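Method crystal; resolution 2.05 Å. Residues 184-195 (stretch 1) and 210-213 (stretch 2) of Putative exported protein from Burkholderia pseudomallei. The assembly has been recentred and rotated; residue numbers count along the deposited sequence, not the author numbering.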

# COMPACT_ATOMS: atom_id res chain seq x y z
N SER A 184 8.89 8.72 13.68
CA SER A 184 8.28 8.44 12.39
C SER A 184 6.87 7.97 12.70
O SER A 184 6.64 6.86 13.14
CB SER A 184 9.09 7.36 11.63
OG SER A 184 8.46 6.96 10.42
N LYS A 185 5.91 8.89 12.56
CA LYS A 185 4.54 8.60 12.94
C LYS A 185 3.54 9.10 11.88
O LYS A 185 3.72 10.15 11.26
CB LYS A 185 4.18 9.30 14.25
CG LYS A 185 4.86 8.82 15.54
CD LYS A 185 4.21 9.60 16.70
CE LYS A 185 4.91 9.40 18.06
NZ LYS A 185 4.39 10.33 19.11
N ILE A 186 2.47 8.35 11.72
CA ILE A 186 1.35 8.79 10.89
C ILE A 186 0.09 8.12 11.44
O ILE A 186 0.13 6.95 11.78
CB ILE A 186 1.58 8.47 9.37
CG1 ILE A 186 0.62 9.28 8.47
CG2 ILE A 186 1.35 6.98 9.06
CD1 ILE A 186 0.96 10.75 8.34
N SER A 187 -1.02 8.86 11.52
CA SER A 187 -2.30 8.25 11.88
C SER A 187 -2.77 7.48 10.65
O SER A 187 -2.38 7.78 9.52
CB SER A 187 -3.36 9.30 12.28
OG SER A 187 -3.95 9.88 11.12
N ALA A 188 -3.59 6.46 10.89
CA ALA A 188 -4.04 5.60 9.82
C ALA A 188 -4.97 6.40 8.87
O ALA A 188 -4.98 6.19 7.66
CB ALA A 188 -4.72 4.35 10.42
N GLU A 189 -5.71 7.34 9.44
CA GLU A 189 -6.61 8.22 8.69
C GLU A 189 -5.77 9.11 7.78
O GLU A 189 -6.11 9.27 6.60
CB GLU A 189 -7.46 9.12 9.65
CG GLU A 189 -8.50 8.42 10.55
CD GLU A 189 -7.87 7.54 11.63
OE1 GLU A 189 -6.66 7.74 11.91
OE2 GLU A 189 -8.58 6.63 12.17
N ASP A 190 -4.72 9.72 8.33
CA ASP A 190 -3.83 10.54 7.50
C ASP A 190 -3.08 9.72 6.44
O ASP A 190 -2.95 10.17 5.31
CB ASP A 190 -2.88 11.41 8.34
CG ASP A 190 -3.58 12.65 8.88
OD1 ASP A 190 -4.53 13.14 8.22
OD2 ASP A 190 -3.20 13.14 9.96
N TYR A 191 -2.58 8.54 6.80
CA TYR A 191 -1.95 7.67 5.80
C TYR A 191 -2.92 7.38 4.64
O TYR A 191 -2.54 7.43 3.45
CB TYR A 191 -1.46 6.36 6.44
CG TYR A 191 -0.93 5.37 5.43
CD1 TYR A 191 0.43 5.35 5.08
CD2 TYR A 191 -1.78 4.39 4.88
CE1 TYR A 191 0.92 4.41 4.17
CE2 TYR A 191 -1.30 3.46 3.95
CZ TYR A 191 0.03 3.48 3.60
OH TYR A 191 0.49 2.54 2.70
N ALA A 192 -4.18 7.13 4.99
CA ALA A 192 -5.21 6.91 3.97
C ALA A 192 -5.41 8.19 3.08
O ALA A 192 -5.54 8.10 1.85
CB ALA A 192 -6.52 6.47 4.64
N ILE A 193 -5.43 9.38 3.68
CA ILE A 193 -5.42 10.61 2.86
C ILE A 193 -4.25 10.56 1.86
O ILE A 193 -4.46 10.70 0.68
CB ILE A 193 -5.42 11.92 3.70
CG1 ILE A 193 -6.73 11.99 4.54
CG2 ILE A 193 -5.23 13.14 2.78
CD1 ILE A 193 -6.93 13.20 5.43
N ALA A 194 -3.03 10.38 2.35
CA ALA A 194 -1.85 10.26 1.49
C ALA A 194 -1.97 9.23 0.36
O ALA A 194 -1.59 9.50 -0.80
CB ALA A 194 -0.59 9.99 2.31
N PHE A 195 -2.52 8.06 0.71
CA PHE A 195 -2.51 6.89 -0.16
C PHE A 195 -3.47 7.19 -1.31
O PHE A 195 -3.11 7.04 -2.50
CB PHE A 195 -2.95 5.64 0.65
CG PHE A 195 -2.82 4.32 -0.08
CD1 PHE A 195 -3.80 3.90 -0.98
CD2 PHE A 195 -1.77 3.45 0.21
CE1 PHE A 195 -3.71 2.66 -1.60
CE2 PHE A 195 -1.68 2.21 -0.42
CZ PHE A 195 -2.67 1.81 -1.31
N THR A 210 6.18 7.49 0.95
CA THR A 210 5.86 7.39 2.38
C THR A 210 5.30 8.72 2.88
O THR A 210 5.50 9.76 2.23
CB THR A 210 7.12 7.06 3.20
OG1 THR A 210 6.74 6.52 4.46
CG2 THR A 210 8.02 8.32 3.40
N ALA A 211 4.62 8.68 4.03
CA ALA A 211 4.03 9.87 4.66
C ALA A 211 4.32 9.82 6.17
O ALA A 211 4.43 8.73 6.76
CB ALA A 211 2.54 9.94 4.41
N ALA A 212 4.48 10.97 6.79
CA ALA A 212 4.69 11.02 8.25
C ALA A 212 4.58 12.45 8.65
O ALA A 212 4.74 13.29 7.78
CB ALA A 212 6.08 10.48 8.61
N TYR A 213 4.31 12.74 9.93
CA TYR A 213 4.27 14.15 10.36
C TYR A 213 5.67 14.77 10.28
O TYR A 213 6.66 14.08 10.61
CB TYR A 213 3.63 14.33 11.75
CG TYR A 213 2.26 13.74 11.74
CD1 TYR A 213 1.25 14.29 10.92
CD2 TYR A 213 1.97 12.60 12.48
CE1 TYR A 213 0.00 13.72 10.86
CE2 TYR A 213 0.71 12.03 12.44
CZ TYR A 213 -0.25 12.58 11.63
OH TYR A 213 -1.47 11.99 11.60
OXT TYR A 213 5.83 15.93 9.91
O HOH W 1 6.71 11.83 12.26

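Stretch 1 begins with a short extended segment, weakly bonded as a strand over about Lys-185 to Ser-187, and turns into a helix from Ala-188 that runs on past Phe-195. Stretch 2 is the end of a strand, Thr-210 to Ala-212, followed by the C-terminal residue Tyr-213. The two extended segments do not run side by side: their axes cross at 89° with a closest approach of 5.9 Å, so a continuous ladder of backbone pairs is not to be expected. The nearest CA atoms are those of Ile-186 and Ala-212, 4.8 Å apart.

One direct backbone hydrogen bond links the stretches, from Tyr-213 N to Lys-185 O, at 3.0 Å with an N-H...O angle of 158°. The same carbonyl oxygen, Lys-185 O, lies 3.3 Å from Ala-212 CA; the angle of 125° at the hydrogen makes this a bent CA-H...O contact, secondary to the N-H...O hydrogen bond. On its amide side Lys-185 is joined to the chain terminus through water 1, which accepts from Lys-185 N at 3.1 Å and donates to Tyr-213 O at 2.8 Å. Both polar groups of the Lys-185 backbone therefore engage Tyr-213, while the end of its extended side chain leads away from stretch 2.

The Tyr-213 side chain (chi1 m) starts sideways, but its end comes nearer to stretch 1 and carries the hydroxyl to the start of the helix. There Tyr-213 OH donates to Asp-190 OD2 at a short 2.6 Å, with the carboxylate oxygen near the ring plane, and accepts from Ser-187 N at 3.2 Å and 156°. Ser-187 is the N-cap: its OG accepts from Asp-190 N at 2.9 Å and 165°, satisfying an amide in the first turn that has no preceding helical carbonyl to bond.

Ile-186 packs over one face of the same ring. Its CD1 stands 4.1 Å from the centroid of the Tyr-213 ring and 18° off the normal, a CH-pi geometry, and is 4.0 Å from Tyr-213 CZ. With chi1 t and chi2 p, Ile-186 CD1 also lies 3.7 Å from Ala-212 CA and 4.3 Å from Ala-211 CB, so a single atom touches all three residues.

One helical turn beyond Asp-190, Ala-194 points toward stretch 2, as Ala-211 points toward stretch 1, and their CB atoms meet at 3.8 Å. Through these methyls helix and strand are in direct apolar contact. Altogether the stretches bury 389 Å², counting both sides, and Tyr-213 has the largest covered area of any residue.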